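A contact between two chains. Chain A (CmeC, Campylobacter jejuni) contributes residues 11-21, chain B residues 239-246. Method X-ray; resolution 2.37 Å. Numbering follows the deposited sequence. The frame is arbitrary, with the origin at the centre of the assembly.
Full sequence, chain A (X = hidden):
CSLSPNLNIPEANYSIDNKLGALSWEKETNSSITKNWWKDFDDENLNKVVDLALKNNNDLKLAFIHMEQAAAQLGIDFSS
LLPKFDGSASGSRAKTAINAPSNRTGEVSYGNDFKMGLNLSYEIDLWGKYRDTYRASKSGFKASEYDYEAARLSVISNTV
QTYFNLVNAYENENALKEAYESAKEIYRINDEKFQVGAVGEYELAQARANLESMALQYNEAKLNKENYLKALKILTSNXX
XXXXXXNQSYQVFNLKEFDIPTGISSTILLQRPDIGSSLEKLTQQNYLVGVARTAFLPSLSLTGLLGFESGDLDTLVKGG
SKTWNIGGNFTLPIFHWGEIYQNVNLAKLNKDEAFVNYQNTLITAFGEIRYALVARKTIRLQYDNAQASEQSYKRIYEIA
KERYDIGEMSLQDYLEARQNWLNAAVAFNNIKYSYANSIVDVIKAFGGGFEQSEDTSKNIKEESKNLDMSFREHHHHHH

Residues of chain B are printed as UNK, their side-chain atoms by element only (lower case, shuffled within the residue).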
# COMPACT_ATOMS: atom_id res chain seq x y z
N GLU A 11 -22.41 0.96 22.12
CA GLU A 11 -23.32 1.71 21.26
C GLU A 11 -22.67 2.98 20.72
O GLU A 11 -21.93 3.66 21.43
CB GLU A 11 -24.60 2.06 22.02
CG GLU A 11 -25.87 1.57 21.33
CD GLU A 11 -27.08 2.42 21.66
OE1 GLU A 11 -26.91 3.45 22.34
OE2 GLU A 11 -28.19 2.05 21.24
N ALA A 12 -22.94 3.27 19.46
CA ALA A 12 -22.47 4.51 18.85
C ALA A 12 -23.38 5.66 19.24
O ALA A 12 -24.49 5.80 18.72
CB ALA A 12 -22.40 4.37 17.33
N ASN A 13 -22.92 6.48 20.18
CA ASN A 13 -23.71 7.58 20.71
C ASN A 13 -23.39 8.90 20.01
O ASN A 13 -22.28 9.40 20.10
CB ASN A 13 -23.49 7.71 22.22
CG ASN A 13 -23.79 6.42 22.96
OD1 ASN A 13 -22.91 5.83 23.58
ND2 ASN A 13 -25.04 5.97 22.89
N TYR A 14 -24.39 9.46 19.33
CA TYR A 14 -24.22 10.72 18.63
C TYR A 14 -25.56 11.43 18.45
O TYR A 14 -26.62 10.80 18.46
CB TYR A 14 -23.55 10.51 17.27
CG TYR A 14 -24.34 9.63 16.33
CD1 TYR A 14 -24.23 8.25 16.38
CD2 TYR A 14 -25.19 10.18 15.38
CE1 TYR A 14 -24.95 7.43 15.52
CE2 TYR A 14 -25.92 9.38 14.51
CZ TYR A 14 -25.79 8.00 14.59
OH TYR A 14 -26.50 7.20 13.74
N SER A 15 -25.51 12.75 18.28
CA SER A 15 -26.71 13.54 18.08
C SER A 15 -26.95 13.81 16.60
O SER A 15 -26.00 13.87 15.81
CB SER A 15 -26.60 14.87 18.84
OG SER A 15 -26.40 14.65 20.23
N ILE A 16 -28.22 13.96 16.23
CA ILE A 16 -28.57 14.28 14.85
C ILE A 16 -28.75 15.79 14.67
O ILE A 16 -29.17 16.49 15.60
CB ILE A 16 -29.86 13.56 14.40
CG1 ILE A 16 -31.06 14.02 15.21
CG2 ILE A 16 -29.68 12.04 14.50
CD1 ILE A 16 -32.37 13.40 14.79
N ASP A 17 -28.42 16.29 13.48
CA ASP A 17 -28.50 17.72 13.20
C ASP A 17 -28.54 17.95 11.69
O ASP A 17 -27.51 17.98 11.03
CB ASP A 17 -27.32 18.45 13.83
CG ASP A 17 -27.38 19.95 13.63
OD1 ASP A 17 -28.50 20.49 13.52
OD2 ASP A 17 -26.31 20.59 13.58
N ASN A 18 -29.75 18.13 11.16
CA ASN A 18 -29.94 18.24 9.71
C ASN A 18 -29.60 19.61 9.15
O ASN A 18 -29.79 19.86 7.95
CB ASN A 18 -31.39 17.88 9.36
CG ASN A 18 -31.66 16.40 9.45
OD1 ASN A 18 -31.47 15.66 8.49
ND2 ASN A 18 -32.11 15.95 10.62
N LYS A 19 -29.10 20.50 10.00
CA LYS A 19 -28.66 21.82 9.55
C LYS A 19 -27.19 21.81 9.17
O LYS A 19 -26.65 22.80 8.68
CB LYS A 19 -28.91 22.87 10.63
CG LYS A 19 -30.37 23.22 10.86
CD LYS A 19 -30.50 24.39 11.84
CE LYS A 19 -31.95 24.80 12.04
NZ LYS A 19 -32.76 23.71 12.63
N LEU A 20 -26.53 20.67 9.41
CA LEU A 20 -25.09 20.54 9.21
C LEU A 20 -24.69 20.68 7.74
O LEU A 20 -23.64 21.24 7.43
CB LEU A 20 -24.60 19.21 9.76
CG LEU A 20 -23.09 18.98 9.73
CD1 LEU A 20 -22.36 20.12 10.42
CD2 LEU A 20 -22.73 17.65 10.38
N GLY A 21 -25.51 20.16 6.84
CA GLY A 21 -25.21 20.19 5.42
C GLY A 21 -26.21 21.02 4.63
O GLY A 21 -26.27 20.93 3.40
N UNK B 239 -14.71 10.66 20.40
CA UNK B 239 -16.08 11.14 20.60
C UNK B 239 -16.70 11.49 19.25
O UNK B 239 -16.18 12.33 18.52
o UNK B 239 -18.23 13.32 21.11
c UNK B 239 -16.09 12.35 21.53
o UNK B 239 -17.85 12.52 23.12
c UNK B 239 -17.49 12.76 21.95
N UNK B 240 -17.81 10.83 18.92
CA UNK B 240 -18.45 10.99 17.62
C UNK B 240 -19.07 12.37 17.43
O UNK B 240 -19.10 12.90 16.32
c UNK B 240 -17.88 8.32 16.39
c UNK B 240 -20.11 7.49 17.16
c UNK B 240 -18.99 8.48 17.42
c UNK B 240 -19.51 9.91 17.43
N UNK B 241 -19.57 12.96 18.52
CA UNK B 241 -20.12 14.30 18.47
C UNK B 241 -19.03 15.34 18.27
O UNK B 241 -19.21 16.32 17.54
n UNK B 241 -23.07 14.11 20.75
o UNK B 241 -22.89 14.00 18.51
c UNK B 241 -20.92 14.61 19.74
c UNK B 241 -22.38 14.21 19.62
N UNK B 242 -17.90 15.13 18.93
CA UNK B 242 -16.73 15.99 18.77
C UNK B 242 -16.26 15.98 17.32
O UNK B 242 -15.92 17.02 16.76
c UNK B 242 -14.30 16.26 19.44
o UNK B 242 -13.23 15.63 19.56
c UNK B 242 -15.60 15.53 19.70
o UNK B 242 -14.34 17.47 19.13
N UNK B 243 -16.24 14.79 16.73
CA UNK B 243 -15.84 14.62 15.34
C UNK B 243 -16.82 15.32 14.41
O UNK B 243 -16.41 15.96 13.44
c UNK B 243 -15.76 13.12 14.97
c UNK B 243 -14.68 10.95 15.71
c UNK B 243 -14.63 12.45 15.76
c UNK B 243 -15.55 12.94 13.47
N UNK B 244 -18.11 15.22 14.71
CA UNK B 244 -19.14 15.76 13.84
C UNK B 244 -19.32 17.27 13.93
O UNK B 244 -19.43 17.95 12.91
c UNK B 244 -20.48 15.08 14.14
c UNK B 244 -20.92 14.08 11.90
c UNK B 244 -22.13 13.21 13.90
c UNK B 244 -20.83 13.80 13.39
N UNK B 245 -19.36 17.81 15.15
CA UNK B 245 -19.83 19.18 15.34
C UNK B 245 -18.83 20.15 15.96
O UNK B 245 -18.91 21.35 15.72
c UNK B 245 -23.81 17.71 13.93
c UNK B 245 -24.16 16.57 14.62
c UNK B 245 -23.54 16.26 15.81
o UNK B 245 -25.14 15.74 14.11
c UNK B 245 -22.19 18.25 15.63
c UNK B 245 -22.83 18.54 14.43
c UNK B 245 -21.11 19.16 16.18
c UNK B 245 -22.56 17.09 16.31
N UNK B 246 -17.89 19.64 16.75
CA UNK B 246 -16.97 20.52 17.47
C UNK B 246 -15.83 21.05 16.61
O UNK B 246 -15.55 20.53 15.53
c UNK B 246 -16.69 19.38 21.14
c UNK B 246 -17.67 19.43 22.29
c UNK B 246 -17.40 19.59 19.81
n UNK B 246 -17.00 19.81 23.57
c UNK B 246 -16.40 19.80 18.69
O HOH W 1 -19.07 9.01 21.17
O HOH W 2 -25.73 15.96 11.30

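Position 239 carries two side-chain carbons, the second bearing two oxygens. That is a carboxylate one carbon from the backbone. It touches nothing on the chain A stretch. One oxygen lies 2.9 Å from the backbone N of position 242 and accepts its hydrogen bond, which caps the helix that follows. The residue is Asp239(B).

Position 240 has four carbons, forked at the second, and no polar atom. Its CA-to-CB bond points toward chain A. Its CB lies 3.9 Å from Asn13(A) O and 4.1 Å from Tyr14(A) CB, and one carbon of the fork is 3.9 Å from Ala12(A) CB. A fork at the second carbon means leucine, Leu240(B). Its backbone N also gives a hydrogen bond to water 1, at 3.2 Å from the water O. The same water donates a weak bond to Asn13(A) O, 3.4 Å from its own O.

Position 241 has two carbons, the second bearing one oxygen and one nitrogen. This is a carboxamide on a short arm. The oxygen accepts from Ser15(A) N at 2.9 Å, with a nearly straight N-H...O angle of 174°. The nitrogen donates to Ser15(A) OG at 3.4 Å, a weak bond. The residue is Asn241(B). Its amide supplies both an acceptor and a donor to one serine.

Position 242 again shows two carbons with two oxygens on the second. It is out of reach of the chain A stretch. The residue is Asp242(B), and its carboxylate is engaged elsewhere in the structure.

Position 243 has four carbons, forked at the first, with one arm two carbons long. That branching identifies Ile243(B). It is buried and has no contact with the chain A stretch.

Position 244 has four carbons forked at the second, as in Leu240(B). One of its end carbons is 4.3 Å from Leu20(A) CD2. The residue is Leu244(B).

Position 245 has one carbon, then a six-carbon ring bearing one oxygen. The oxygen donates to Ser15(A) O at 2.7 Å, and Ser15(A) O sits at the ring edge, near its plane. A ring carbon lies 3.7 Å from Leu20(A) CD2. A hydroxylated six-membered ring is tyrosine, Tyr245(B). Tyr245(B) OH also accepts from water 2, whose O is 2.9 Å away. That water donates to Asp17(A) O as well, 2.7 Å from its O.

Position 246 has four carbons in a row ending in nitrogen, which gives Lys246(B). It is out of reach of the chain A stretch.

Chain A runs extended past one helix of chain B through Ile16(A), then makes a type I turn from Asp17(A) to Leu20(A). Leu240(B), Asn241(B), Leu244(B) and Tyr245(B) make the contact, following the helical repeat. Ser15(A) is held through its backbone N and backbone O, with a weak bond at its hydroxyl. Apolar contacts come before and after Ser15(A) in the sequence: Ala12(A) and Tyr14(A) pack on Leu240(B), and Leu20(A), ending the turn, packs on Leu244(B) and Tyr245(B). Two waters add further links. Together the two stretches bury 456 Å².

Chain B 239-246: DLNDILYK
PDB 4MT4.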